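Local coordinates for protein GTP cyclohydrolase 1 type 2 homolog (Thermus thermophilus, PDB 2YYB) that is of unknown function but probably binds divalent metal ions and belongs to the GTP cyclohydrolase I type 2/NIF3 family, at residues Asp11-Ile16 with Asp101-Val106; Pro20-Leu25 with Ala95-Leu100; Thr35-Gly40 with Glu57-Ile62; Glu47-Lys52 with Leu236-Gly241. All coordinates share one frame; numbering follows the deposited sequence.

Interaction 1. Residues Asp11-Ile16 with Asp101-Val106; sequences DAYLRI and DAHEEV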
loop_
_atom_site.group_PDB
_atom_site.type_symbol
_atom_site.label_atom_id
_atom_site.label_comp_id
_atom_site.label_asym_id
_atom_site.label_seq_id
_atom_site.Cartn_x
_atom_site.Cartn_y
_atom_site.Cartn_z
ATOM N N ASP A 11 26.273 -16.660 -5.969
ATOM C CA ASP A 11 25.254 -16.141 -5.073
ATOM C C ASP A 11 25.910 -15.862 -3.717
ATOM O O ASP A 11 25.567 -14.899 -3.020
ATOM C CB ASP A 11 24.124 -17.155 -4.908
ATOM C CG ASP A 11 23.342 -17.378 -6.197
ATOM O OD1 ASP A 11 22.607 -18.378 -6.268
ATOM O OD2 ASP A 11 23.446 -16.554 -7.134
ATOM N N ALA A 12 26.871 -16.702 -3.357
ATOM C CA ALA A 12 27.567 -16.558 -2.086
ATOM C C ALA A 12 28.503 -15.360 -2.096
ATOM O O ALA A 12 28.400 -14.470 -1.247
ATOM C CB ALA A 12 28.354 -17.817 -1.787
ATOM N N TYR A 13 29.408 -15.355 -3.071
ATOM C CA TYR A 13 30.406 -14.312 -3.231
ATOM C C TYR A 13 29.821 -12.925 -3.333
ATOM O O TYR A 13 30.379 -11.979 -2.787
ATOM C CB TYR A 13 31.254 -14.597 -4.472
ATOM C CG TYR A 13 32.382 -13.618 -4.703
ATOM C CD1 TYR A 13 33.453 -13.521 -3.811
ATOM C CD2 TYR A 13 32.386 -12.800 -5.824
ATOM C CE1 TYR A 13 34.504 -12.629 -4.039
ATOM C CE2 TYR A 13 33.423 -11.907 -6.066
ATOM C CZ TYR A 13 34.482 -11.821 -5.175
ATOM O OH TYR A 13 35.512 -10.935 -5.441
ATOM N N LEU A 14 28.708 -12.797 -4.047
ATOM C CA LEU A 14 28.055 -11.508 -4.229
ATOM C C LEU A 14 27.018 -11.321 -3.134
ATOM O O LEU A 14 26.466 -10.238 -2.970
ATOM C CB LEU A 14 27.388 -11.460 -5.606
ATOM C CG LEU A 14 28.328 -11.761 -6.781
ATOM C CD1 LEU A 14 27.525 -11.965 -8.051
ATOM C CD2 LEU A 14 29.319 -10.623 -6.955
ATOM N N ARG A 15 26.788 -12.388 -2.371
ATOM C CA ARG A 15 25.805 -12.396 -1.294
ATOM C C ARG A 15 24.569 -11.598 -1.692
ATOM O O ARG A 15 24.240 -10.580 -1.100
ATOM C CB ARG A 15 26.415 -11.874 0.018
ATOM C CG ARG A 15 27.269 -10.632 -0.099
ATOM C CD ARG A 15 28.228 -10.525 1.081
ATOM N NE ARG A 15 29.384 -9.701 0.736
ATOM C CZ ARG A 15 30.567 -9.757 1.347
ATOM N NH1 ARG A 15 30.770 -10.604 2.355
ATOM N NH2 ARG A 15 31.563 -8.977 0.932
ATOM N N ILE A 16 23.888 -12.103 -2.708
ATOM C CA ILE A 16 22.698 -11.475 -3.247
ATOM C C ILE A 16 21.513 -11.470 -2.293
ATOM O O ILE A 16 20.471 -10.888 -2.597
ATOM C CB ILE A 16 22.279 -12.174 -4.554
ATOM C CG1 ILE A 16 21.895 -13.633 -4.267
ATOM C CG2 ILE A 16 23.432 -12.117 -5.552
ATOM C CD1 ILE A 16 21.251 -14.351 -5.435
ATOM N N ASP A 101 27.038 -3.929 -8.219
ATOM C CA ASP A 101 27.291 -2.498 -8.129
ATOM C C ASP A 101 28.101 -2.234 -6.844
ATOM O O ASP A 101 29.178 -1.630 -6.888
ATOM C CB ASP A 101 25.948 -1.722 -8.129
ATOM C CG ASP A 101 25.583 -1.163 -9.513
ATOM O OD1 ASP A 101 24.389 -1.004 -9.846
ATOM O OD2 ASP A 101 26.504 -0.864 -10.292
ATOM N N ALA A 102 27.610 -2.762 -5.724
ATOM C CA ALA A 102 28.213 -2.565 -4.407
ATOM C C ALA A 102 29.435 -3.371 -4.012
ATOM O O ALA A 102 30.266 -2.890 -3.250
ATOM C CB ALA A 102 27.150 -2.747 -3.335
ATOM N N HIS A 103 29.552 -4.596 -4.499
ATOM C CA HIS A 103 30.680 -5.434 -4.107
ATOM C C HIS A 103 32.002 -4.677 -3.958
ATOM O O HIS A 103 32.430 -3.974 -4.880
ATOM C CB HIS A 103 30.869 -6.580 -5.094
ATOM C CG HIS A 103 31.608 -7.741 -4.513
ATOM N ND1 HIS A 103 30.981 -8.733 -3.790
ATOM C CD2 HIS A 103 32.930 -8.035 -4.491
ATOM C CE1 HIS A 103 31.885 -9.588 -3.347
ATOM N NE2 HIS A 103 33.075 -9.186 -3.758
ATOM N N GLU A 104 32.643 -4.849 -2.794
ATOM C CA GLU A 104 33.924 -4.193 -2.477
ATOM C C GLU A 104 35.154 -4.738 -3.215
ATOM O O GLU A 104 36.155 -4.031 -3.345
ATOM C CB GLU A 104 34.207 -4.232 -0.961
ATOM C CG GLU A 104 34.906 -5.494 -0.452
ATOM C CD GLU A 104 33.984 -6.701 -0.382
ATOM O OE1 GLU A 104 34.494 -7.844 -0.476
ATOM O OE2 GLU A 104 32.754 -6.508 -0.224
ATOM N N GLU A 105 35.084 -5.982 -3.690
ATOM C CA GLU A 105 36.200 -6.597 -4.413
ATOM C C GLU A 105 36.128 -6.434 -5.930
ATOM O O GLU A 105 37.106 -6.028 -6.551
ATOM C CB GLU A 105 36.294 -8.089 -4.069
ATOM C CG GLU A 105 37.118 -8.402 -2.836
ATOM C CD GLU A 105 38.590 -8.048 -3.027
ATOM O OE1 GLU A 105 39.376 -8.196 -2.060
ATOM O OE2 GLU A 105 38.965 -7.623 -4.148
ATOM N N VAL A 106 34.977 -6.762 -6.520
ATOM C CA VAL A 106 34.778 -6.664 -7.971
ATOM C C VAL A 106 33.633 -5.717 -8.367
ATOM O O VAL A 106 33.303 -5.598 -9.553
ATOM C CB VAL A 106 34.488 -8.051 -8.595
ATOM C CG1 VAL A 106 35.665 -8.972 -8.385
ATOM C CG2 VAL A 106 33.231 -8.644 -7.992
#
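Tyr13 and His103 meet because both carry CG anti to their own backbone N, with chi1 at -177° in the tyrosine and -158° in the histidine. The two side chains then cross at about a right angle, and the imidazole comes in over one face of the phenol. Its CE1 lies above the middle of that ring, 3.8 Å from the plane, while His103 NE2 sits 3.3 Å from Tyr13 CZ. The two planes are inclined at 41°. Tyrosine suits this place because its flat phenol presents a face to the imidazole, while its rim and hydroxyl lie against Glu105 CB and the Val106 methyls. Tyr13 OH reaches Glu105 CB at 3.3 Å, and Tyr13 and Val106 approach tip to tip, Val106 CG2 lying 3.8 Å from Tyr13 CE2. Leu14 adds an apolar branch, its CD2 standing 4.0 Å from His103 ND1. His224 also stacks on the tyrosine, so the phenol belongs to a larger aromatic group.

Farther out, an extended Arg15 brings NH2 to Glu104 OE2 at 3.0 Å. The carboxylate comes to the edge of the guanidinium, but the hydrogen bond within this salt bridge is weak, its N-H badly aimed, and the attraction is probably largely electrostatic. Arg15 has positive phi and is the C-prime residue of a Schellman motif, with Ile16 N bonded to Asp11 O and Arg15 N to Ala12 O. The contact thus joins the Schellman-capped end of helix 3-13 to the turn leaving helix 98-102, a helix that carries the predicted metal ligand Asp101.

Interaction 2. Residues Pro20-Leu25 with Ala95-Leu100; sequences PQDPSL and AAHLPL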
loop_
_atom_site.group_PDB
_atom_site.type_symbol
_atom_site.label_atom_id
_atom_site.label_comp_id
_atom_site.label_asym_id
_atom_site.label_seq_id
_atom_site.Cartn_x
_atom_site.Cartn_y
_atom_site.Cartn_z
ATOM N N PRO A 20 17.582 -7.644 -1.018
ATOM C CA PRO A 20 16.201 -8.112 -1.228
ATOM C C PRO A 20 15.237 -7.104 -1.849
ATOM O O PRO A 20 14.126 -7.463 -2.231
ATOM C CB PRO A 20 15.761 -8.509 0.176
ATOM C CG PRO A 20 16.426 -7.441 1.015
ATOM C CD PRO A 20 17.831 -7.409 0.420
ATOM N N GLN A 21 15.663 -5.851 -1.947
ATOM C CA GLN A 21 14.822 -4.797 -2.511
ATOM C C GLN A 21 15.250 -4.384 -3.929
ATOM O O GLN A 21 14.958 -3.269 -4.387
ATOM C CB GLN A 21 14.834 -3.576 -1.578
ATOM C CG GLN A 21 16.125 -2.740 -1.584
ATOM C CD GLN A 21 17.389 -3.553 -1.336
ATOM O OE1 GLN A 21 17.386 -4.530 -0.581
ATOM N NE2 GLN A 21 18.487 -3.134 -1.960
ATOM N N ASP A 22 15.953 -5.285 -4.613
ATOM C CA ASP A 22 16.408 -5.024 -5.973
ATOM C C ASP A 22 15.312 -5.568 -6.881
ATOM O O ASP A 22 14.993 -6.760 -6.820
ATOM C CB ASP A 22 17.734 -5.750 -6.230
ATOM C CG ASP A 22 18.439 -5.265 -7.487
ATOM O OD1 ASP A 22 19.633 -5.601 -7.667
ATOM O OD2 ASP A 22 17.806 -4.550 -8.292
ATOM N N PRO A 23 14.701 -4.702 -7.720
ATOM C CA PRO A 23 13.637 -5.180 -8.612
ATOM C C PRO A 23 14.104 -6.311 -9.529
ATOM O O PRO A 23 13.369 -7.267 -9.760
ATOM C CB PRO A 23 13.229 -3.917 -9.379
ATOM C CG PRO A 23 14.502 -3.128 -9.430
ATOM C CD PRO A 23 15.034 -3.295 -8.022
ATOM N N SER A 24 15.332 -6.208 -10.031
ATOM C CA SER A 24 15.871 -7.229 -10.924
ATOM C C SER A 24 16.047 -8.558 -10.198
ATOM O O SER A 24 16.385 -8.591 -9.018
ATOM C CB SER A 24 17.217 -6.792 -11.495
ATOM O OG SER A 24 18.259 -7.168 -10.618
ATOM N N LEU A 25 15.808 -9.647 -10.913
ATOM C CA LEU A 25 15.935 -10.979 -10.338
ATOM C C LEU A 25 17.416 -11.364 -10.375
ATOM O O LEU A 25 17.916 -11.809 -11.406
ATOM C CB LEU A 25 15.104 -11.974 -11.160
ATOM C CG LEU A 25 14.693 -13.298 -10.521
ATOM C CD1 LEU A 25 15.275 -13.405 -9.124
ATOM C CD2 LEU A 25 13.169 -13.375 -10.472
ATOM N N ALA A 95 22.451 -12.929 -13.866
ATOM C CA ALA A 95 22.366 -11.482 -13.733
ATOM C C ALA A 95 22.728 -11.013 -12.318
ATOM O O ALA A 95 22.327 -11.629 -11.324
ATOM C CB ALA A 95 20.938 -11.003 -14.129
ATOM N N ALA A 96 23.500 -9.930 -12.245
ATOM C CA ALA A 96 23.929 -9.348 -10.966
ATOM C C ALA A 96 23.793 -7.826 -11.049
ATOM O O ALA A 96 24.617 -7.155 -11.672
ATOM C CB ALA A 96 25.381 -9.735 -10.664
ATOM N N HIS A 97 22.747 -7.293 -10.412
ATOM C CA HIS A 97 22.464 -5.860 -10.436
ATOM C C HIS A 97 23.111 -5.052 -9.297
ATOM O O HIS A 97 24.303 -4.722 -9.351
ATOM C CB HIS A 97 20.955 -5.640 -10.409
ATOM C CG HIS A 97 20.545 -4.237 -10.724
ATOM N ND1 HIS A 97 19.276 -3.765 -10.480
ATOM C CD2 HIS A 97 21.223 -3.219 -11.306
ATOM C CE1 HIS A 97 19.185 -2.515 -10.901
ATOM N NE2 HIS A 97 20.354 -2.159 -11.409
ATOM N N LEU A 98 22.318 -4.727 -8.276
ATOM C CA LEU A 98 22.832 -3.947 -7.159
ATOM C C LEU A 98 24.049 -4.591 -6.493
ATOM O O LEU A 98 25.036 -3.915 -6.210
ATOM C CB LEU A 98 21.738 -3.711 -6.105
ATOM C CG LEU A 98 20.536 -2.830 -6.485
ATOM C CD1 LEU A 98 19.628 -2.688 -5.266
ATOM C CD2 LEU A 98 20.992 -1.462 -6.964
ATOM N N PRO A 99 23.999 -5.909 -6.244
ATOM C CA PRO A 99 25.128 -6.582 -5.602
ATOM C C PRO A 99 26.451 -6.487 -6.352
ATOM O O PRO A 99 27.512 -6.506 -5.731
ATOM C CB PRO A 99 24.623 -8.011 -5.433
ATOM C CG PRO A 99 23.675 -8.166 -6.555
ATOM C CD PRO A 99 22.934 -6.869 -6.567
ATOM N N LEU A 100 26.396 -6.374 -7.677
ATOM C CA LEU A 100 27.618 -6.260 -8.467
ATOM C C LEU A 100 28.025 -4.799 -8.409
ATOM O O LEU A 100 29.197 -4.459 -8.551
ATOM C CB LEU A 100 27.374 -6.652 -9.931
ATOM C CG LEU A 100 28.515 -7.276 -10.750
ATOM C CD1 LEU A 100 28.274 -7.014 -12.242
ATOM C CD2 LEU A 100 29.856 -6.709 -10.339
#
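Asp22 and His97 form a His-carboxylate hydrogen bond at the start of helix 98-102, where His97 holds the N-cap position. The aspartate reaches across from the loop that follows helix 3-13 and spreads its two oxygens over two donors of segment 95-100. Asp22 OD2 receives His97 ND1 at 2.8 Å on its syn lone pair. Carboxylate and imidazole are not coplanar: their planes stand 38° apart, and the oxygen is tilted from the ring plane. Asp22 OD1 takes the backbone N-H of Leu98 at 2.9 Å, a fairly straight bond of 161° that also arrives on the syn side. A short acidic side chain suits this position because it can grip an imidazole and a first-turn amide together, and its negative charge would be welcome beside the amino end of a helix.

Leu98 runs past Asp22 in the opposite direction. With chi1 at -67° its CG stands beside its own backbone N, 3.4 Å from Asp22 CG; its CD1 packs 3.7 Å from Asp22 CB. The imidazole of His97 also meets Trp69 and His64, a predicted metal ligand, edge to face. By holding ND1, Asp22 probably restrains the ring that packs on His64. Asp22 OD2 is shared as well: Ser24 N reaches it at 3.4 Å in a weak bond from within the same loop.

Interaction 3. Residues Thr35-Gly40 with Glu57-Ile62; sequences TVRKVG and EVDFLI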
loop_
_atom_site.group_PDB
_atom_site.type_symbol
_atom_site.label_atom_id
_atom_site.label_comp_id
_atom_site.label_asym_id
_atom_site.label_seq_id
_atom_site.Cartn_x
_atom_site.Cartn_y
_atom_site.Cartn_z
ATOM N N THR A 35 27.572 -28.128 -17.927
ATOM C CA THR A 35 29.028 -28.091 -17.860
ATOM C C THR A 35 29.596 -26.815 -18.475
ATOM O O THR A 35 29.598 -26.632 -19.695
ATOM C CB THR A 35 29.661 -29.338 -18.537
ATOM O OG1 THR A 35 29.328 -30.504 -17.784
ATOM C CG2 THR A 35 31.159 -29.234 -18.580
ATOM N N VAL A 36 30.087 -25.930 -17.615
ATOM C CA VAL A 36 30.630 -24.654 -18.065
ATOM C C VAL A 36 32.091 -24.756 -18.456
ATOM O O VAL A 36 32.895 -25.305 -17.720
ATOM C CB VAL A 36 30.461 -23.570 -16.970
ATOM C CG1 VAL A 36 30.908 -22.234 -17.487
ATOM C CG2 VAL A 36 29.011 -23.491 -16.553
ATOM N N ARG A 37 32.422 -24.221 -19.622
ATOM C CA ARG A 37 33.786 -24.248 -20.126
ATOM C C ARG A 37 34.290 -22.855 -20.524
ATOM O O ARG A 37 35.481 -22.681 -20.806
ATOM C CB ARG A 37 33.878 -25.157 -21.353
ATOM C CG ARG A 37 33.422 -26.589 -21.137
ATOM C CD ARG A 37 33.273 -27.297 -22.493
ATOM N NE ARG A 37 32.465 -28.519 -22.423
ATOM C CZ ARG A 37 32.955 -29.727 -22.167
ATOM N NH1 ARG A 37 34.261 -29.887 -21.954
ATOM N NH2 ARG A 37 32.143 -30.776 -22.126
ATOM N N LYS A 38 33.404 -21.866 -20.569
ATOM C CA LYS A 38 33.825 -20.529 -20.973
ATOM C C LYS A 38 32.834 -19.457 -20.535
ATOM O O LYS A 38 31.648 -19.510 -20.871
ATOM C CB LYS A 38 34.002 -20.490 -22.483
ATOM C CG LYS A 38 34.508 -19.182 -23.018
ATOM C CD LYS A 38 34.818 -19.305 -24.479
ATOM C CE LYS A 38 35.331 -17.993 -25.010
ATOM N NZ LYS A 38 35.581 -18.051 -26.490
ATOM N N VAL A 39 33.343 -18.487 -19.784
ATOM C CA VAL A 39 32.542 -17.400 -19.247
ATOM C C VAL A 39 32.474 -16.193 -20.162
ATOM O O VAL A 39 33.453 -15.831 -20.813
ATOM C CB VAL A 39 33.102 -16.932 -17.873
ATOM C CG1 VAL A 39 32.415 -15.620 -17.424
ATOM C CG2 VAL A 39 32.910 -18.033 -16.843
ATOM N N GLY A 40 31.295 -15.587 -20.213
ATOM C CA GLY A 40 31.103 -14.387 -21.003
ATOM C C GLY A 40 30.675 -13.292 -20.031
ATOM O O GLY A 40 29.943 -13.561 -19.077
ATOM N N GLU A 57 31.107 -18.930 -28.370
ATOM C CA GLU A 57 30.871 -20.159 -27.617
ATOM C C GLU A 57 30.881 -19.957 -26.091
ATOM O O GLU A 57 31.512 -20.720 -25.349
ATOM C CB GLU A 57 31.888 -21.241 -28.024
ATOM C CG GLU A 57 31.794 -21.633 -29.506
ATOM C CD GLU A 57 32.791 -22.705 -29.923
ATOM O OE1 GLU A 57 32.571 -23.898 -29.596
ATOM O OE2 GLU A 57 33.799 -22.352 -30.575
ATOM N N VAL A 58 30.174 -18.932 -25.619
ATOM C CA VAL A 58 30.103 -18.683 -24.188
ATOM C C VAL A 58 29.109 -19.666 -23.585
ATOM O O VAL A 58 28.071 -19.936 -24.189
ATOM C CB VAL A 58 29.626 -17.240 -23.888
ATOM C CG1 VAL A 58 29.421 -17.055 -22.391
ATOM C CG2 VAL A 58 30.643 -16.255 -24.375
ATOM N N ASP A 59 29.419 -20.206 -22.408
ATOM C CA ASP A 59 28.504 -21.152 -21.742
ATOM C C ASP A 59 27.789 -20.494 -20.570
ATOM O O ASP A 59 26.673 -20.860 -20.214
ATOM C CB ASP A 59 29.259 -22.372 -21.178
ATOM C CG ASP A 59 29.902 -23.200 -22.249
ATOM O OD1 ASP A 59 29.216 -23.482 -23.257
ATOM O OD2 ASP A 59 31.080 -23.577 -22.086
ATOM N N PHE A 60 28.460 -19.530 -19.961
ATOM C CA PHE A 60 27.940 -18.858 -18.792
ATOM C C PHE A 60 28.107 -17.359 -18.976
ATOM O O PHE A 60 29.199 -16.821 -18.780
ATOM C CB PHE A 60 28.729 -19.328 -17.574
ATOM C CG PHE A 60 28.046 -19.082 -16.275
ATOM C CD1 PHE A 60 27.213 -20.048 -15.722
ATOM C CD2 PHE A 60 28.241 -17.884 -15.590
ATOM C CE1 PHE A 60 26.576 -19.815 -14.487
ATOM C CE2 PHE A 60 27.613 -17.652 -14.371
ATOM C CZ PHE A 60 26.780 -18.613 -13.816
ATOM N N LEU A 61 27.018 -16.705 -19.370
ATOM C CA LEU A 61 26.984 -15.257 -19.608
ATOM C C LEU A 61 26.565 -14.500 -18.352
ATOM O O LEU A 61 25.503 -14.768 -17.761
ATOM C CB LEU A 61 26.004 -14.936 -20.740
ATOM C CG LEU A 61 25.887 -13.478 -21.135
ATOM C CD1 LEU A 61 27.279 -12.896 -21.326
ATOM C CD2 LEU A 61 25.078 -13.343 -22.398
ATOM N N ILE A 62 27.422 -13.573 -17.936
ATOM C CA ILE A 62 27.170 -12.752 -16.762
ATOM C C ILE A 62 26.860 -11.322 -17.210
ATOM O O ILE A 62 27.640 -10.720 -17.952
ATOM C CB ILE A 62 28.409 -12.724 -15.860
ATOM C CG1 ILE A 62 28.727 -14.152 -15.392
ATOM C CG2 ILE A 62 28.194 -11.725 -14.702
ATOM C CD1 ILE A 62 29.977 -14.286 -14.563
#
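Val39 with Phe60 and Gly40 with Leu61 are the parallel bridges that join the two strands of a beta-alpha-beta unit, strand 39-42, helix 47-55 and strand 60-63. Gly40 uses both its polar backbone atoms: its N donates to Phe60 O at 2.8 Å, and its O accepts from Ile62 N at 2.8 Å. Just before strand 39-42, Lys38 O takes two donors, Asp59 N at 2.8 Å and, weakly, Phe60 N at 3.3 Å.

Asp59 carries CG beside its own backbone N (chi1 -64°). Its OD2 receives Arg37 N at 2.9 Å, on the anti side of the carboxylate, while OD1 makes a salt bridge with Lys33. Having no side chain, Gly40 leaves room for Val58 CG1, 3.4 Å from Gly40 CA. Val36 CG1 packs at 3.6 Å on Phe60 CB, whose ring lies against helix 3-13.

The chemistry implies a division of labour: backbone bonds set the strand pairing, whereas one aspartate, satisfied at both oxygens, ties down the irregular approach to the sheet.

Interaction 4. Residues Glu47-Lys52 with Leu236-Gly241; sequences EAIFRK and LDHPTG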
loop_
_atom_site.group_PDB
_atom_site.type_symbol
_atom_site.label_atom_id
_atom_site.label_comp_id
_atom_site.label_asym_id
_atom_site.label_seq_id
_atom_site.Cartn_x
_atom_site.Cartn_y
_atom_site.Cartn_z
ATOM N N GLU A 47 19.508 -9.228 -27.503
ATOM C CA GLU A 47 19.736 -10.120 -28.624
ATOM C C GLU A 47 21.149 -9.990 -29.183
ATOM O O GLU A 47 21.816 -10.984 -29.406
ATOM C CB GLU A 47 18.729 -9.832 -29.736
ATOM C CG GLU A 47 18.985 -10.596 -31.035
ATOM C CD GLU A 47 18.629 -12.084 -30.981
ATOM O OE1 GLU A 47 18.927 -12.754 -29.969
ATOM O OE2 GLU A 47 18.055 -12.585 -31.975
ATOM N N ALA A 48 21.611 -8.771 -29.410
ATOM C CA ALA A 48 22.947 -8.593 -29.969
ATOM C C ALA A 48 24.004 -9.263 -29.093
ATOM O O ALA A 48 24.757 -10.106 -29.573
ATOM C CB ALA A 48 23.251 -7.115 -30.147
ATOM N N ILE A 49 24.057 -8.890 -27.819
ATOM C CA ILE A 49 25.003 -9.499 -26.895
ATOM C C ILE A 49 24.886 -11.024 -26.902
ATOM O O ILE A 49 25.901 -11.728 -26.856
ATOM C CB ILE A 49 24.774 -9.017 -25.438
ATOM C CG1 ILE A 49 25.305 -7.595 -25.272
ATOM C CG2 ILE A 49 25.469 -9.943 -24.455
ATOM C CD1 ILE A 49 26.736 -7.430 -25.792
ATOM N N PHE A 50 23.655 -11.533 -26.941
ATOM C CA PHE A 50 23.425 -12.968 -26.941
ATOM C C PHE A 50 23.971 -13.675 -28.183
ATOM O O PHE A 50 24.502 -14.781 -28.069
ATOM C CB PHE A 50 21.935 -13.256 -26.788
ATOM C CG PHE A 50 21.388 -12.905 -25.432
ATOM C CD1 PHE A 50 22.240 -12.481 -24.414
ATOM C CD2 PHE A 50 20.029 -13.023 -25.168
ATOM C CE1 PHE A 50 21.752 -12.184 -23.160
ATOM C CE2 PHE A 50 19.526 -12.731 -23.916
ATOM C CZ PHE A 50 20.388 -12.308 -22.899
ATOM N N ARG A 51 23.831 -13.046 -29.354
ATOM C CA ARG A 51 24.348 -13.602 -30.603
ATOM C C ARG A 51 25.879 -13.677 -30.521
ATOM O O ARG A 51 26.483 -14.651 -30.982
ATOM C CB ARG A 51 23.944 -12.737 -31.808
ATOM C CG ARG A 51 22.512 -12.933 -32.294
ATOM C CD ARG A 51 22.350 -14.262 -33.024
ATOM N NE ARG A 51 21.023 -14.850 -32.840
ATOM C CZ ARG A 51 20.690 -16.078 -33.239
ATOM N NH1 ARG A 51 21.590 -16.844 -33.852
ATOM N NH2 ARG A 51 19.471 -16.556 -33.004
ATOM N N LYS A 52 26.495 -12.644 -29.941
ATOM C CA LYS A 52 27.946 -12.615 -29.778
ATOM C C LYS A 52 28.389 -13.718 -28.825
ATOM O O LYS A 52 29.419 -14.349 -29.045
ATOM C CB LYS A 52 28.435 -11.274 -29.216
ATOM C CG LYS A 52 28.346 -10.087 -30.150
ATOM C CD LYS A 52 29.383 -9.057 -29.718
ATOM C CE LYS A 52 29.238 -7.724 -30.435
ATOM N NZ LYS A 52 28.032 -6.987 -29.944
ATOM N N LEU A 236 31.998 -9.262 -23.990
ATOM C CA LEU A 236 31.094 -9.004 -25.105
ATOM C C LEU A 236 30.734 -7.526 -25.051
ATOM O O LEU A 236 30.030 -7.089 -24.149
ATOM C CB LEU A 236 29.858 -9.904 -24.980
ATOM C CG LEU A 236 30.234 -11.393 -24.933
ATOM C CD1 LEU A 236 29.013 -12.236 -24.804
ATOM C CD2 LEU A 236 30.990 -11.778 -26.184
ATOM N N ASP A 237 31.231 -6.774 -26.029
ATOM C CA ASP A 237 31.060 -5.323 -26.108
ATOM C C ASP A 237 29.882 -4.823 -26.951
ATOM O O ASP A 237 29.753 -5.176 -28.119
ATOM C CB ASP A 237 32.356 -4.729 -26.647
ATOM C CG ASP A 237 32.486 -3.259 -26.373
ATOM O OD1 ASP A 237 33.354 -2.616 -26.995
ATOM O OD2 ASP A 237 31.733 -2.746 -25.526
ATOM N N HIS A 238 29.036 -3.987 -26.348
ATOM C CA HIS A 238 27.867 -3.411 -27.027
ATOM C C HIS A 238 27.676 -1.957 -26.572
ATOM O O HIS A 238 26.723 -1.618 -25.883
ATOM C CB HIS A 238 26.593 -4.244 -26.725
ATOM C CG HIS A 238 26.021 -4.037 -25.340
ATOM N ND1 HIS A 238 25.127 -3.025 -25.044
ATOM C CD2 HIS A 238 26.216 -4.712 -24.173
ATOM C CE1 HIS A 238 24.797 -3.086 -23.767
ATOM N NE2 HIS A 238 25.441 -4.100 -23.213
ATOM N N PRO A 239 28.587 -1.069 -26.956
ATOM C CA PRO A 239 28.421 0.325 -26.524
ATOM C C PRO A 239 27.118 0.980 -27.001
ATOM O O PRO A 239 26.747 0.875 -28.164
ATOM C CB PRO A 239 29.674 1.003 -27.080
ATOM C CG PRO A 239 29.945 0.230 -28.307
ATOM C CD PRO A 239 29.732 -1.209 -27.867
ATOM N N THR A 240 26.428 1.660 -26.092
ATOM C CA THR A 240 25.160 2.313 -26.421
ATOM C C THR A 240 25.272 3.819 -26.648
ATOM O O THR A 240 24.433 4.422 -27.316
ATOM C CB THR A 240 24.127 2.084 -25.312
ATOM O OG1 THR A 240 24.609 2.655 -24.088
ATOM C CG2 THR A 240 23.862 0.593 -25.128
ATOM N N GLY A 241 26.308 4.430 -26.090
ATOM C CA GLY A 241 26.484 5.858 -26.261
ATOM C C GLY A 241 25.736 6.626 -25.191
ATOM O O GLY A 241 25.538 7.830 -25.330
#
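Lys52 leaves helix 47-55 toward Leu236 and Asp237, and its contacts change from apolar to polar along its length. CB rests against Leu236 CD2 at 4.0 Å. With CG beside the backbone N, the chain then extends through CD to CE, which lies 3.5 Å from Asp237 O. A final bend, chi4 72°, places NZ 3.1 Å from Asp237 O, where it donates a hydrogen bond from above the carbonyl plane. Lysine suits the position because its CB can pack on leucine while the extended chain carries NZ on to an oxygen.

One turn earlier, Ile49 points its longer branch into the same loop. Its CD1 meets Leu236 CB at 4.1 Å, and CG1 and CD1 both lie against the imidazole of His238, the two side chains crossing at about a right angle. Leu236 CD1 lies beside the carbonyl, 3.8 Å from Ile49 O. The ring of His238 is held beyond this contact, with NE2 bonded to Asp44 N, Tyr211 edge to face, and His196 of a third subunit meeting it, so the loop also borders a subunit interface.

The bond joins an ammonium to a neutral carbonyl. It therefore pairs no opposite charges; the Asp237 carboxylate is engaged separately, OD2 hydrogen-bonded to Tyr211 OH, while packing of Ile49 on Leu236 and His238 closes the helix against the loop.

How the interactions relate
Interactions 1 and 2 share helix 98-102 and touch, their centres 10 Å apart: Leu14 packs on Pro99 and Ala96. Interactions 3 and 4, with centres 16 Å apart, meet through Leu61, which lies against Ile49, Phe50 and Leu236; interaction 3 joins the strands of the beta-alpha-beta unit, and interaction 4 packs its helix on the carboxyl-terminal loop. Interactions 1 and 4 lie on opposite sides of the chain's centre, about 24 Å between centres. Along the chain, interaction 1 spans interaction 2, which spans interaction 3, whereas interaction 4 crosses all three. Together they fasten loops and helices around one sheet; interaction 1 contains the predicted metal ligand Asp101, and interactions 2 and 4 lie near His64 and His65.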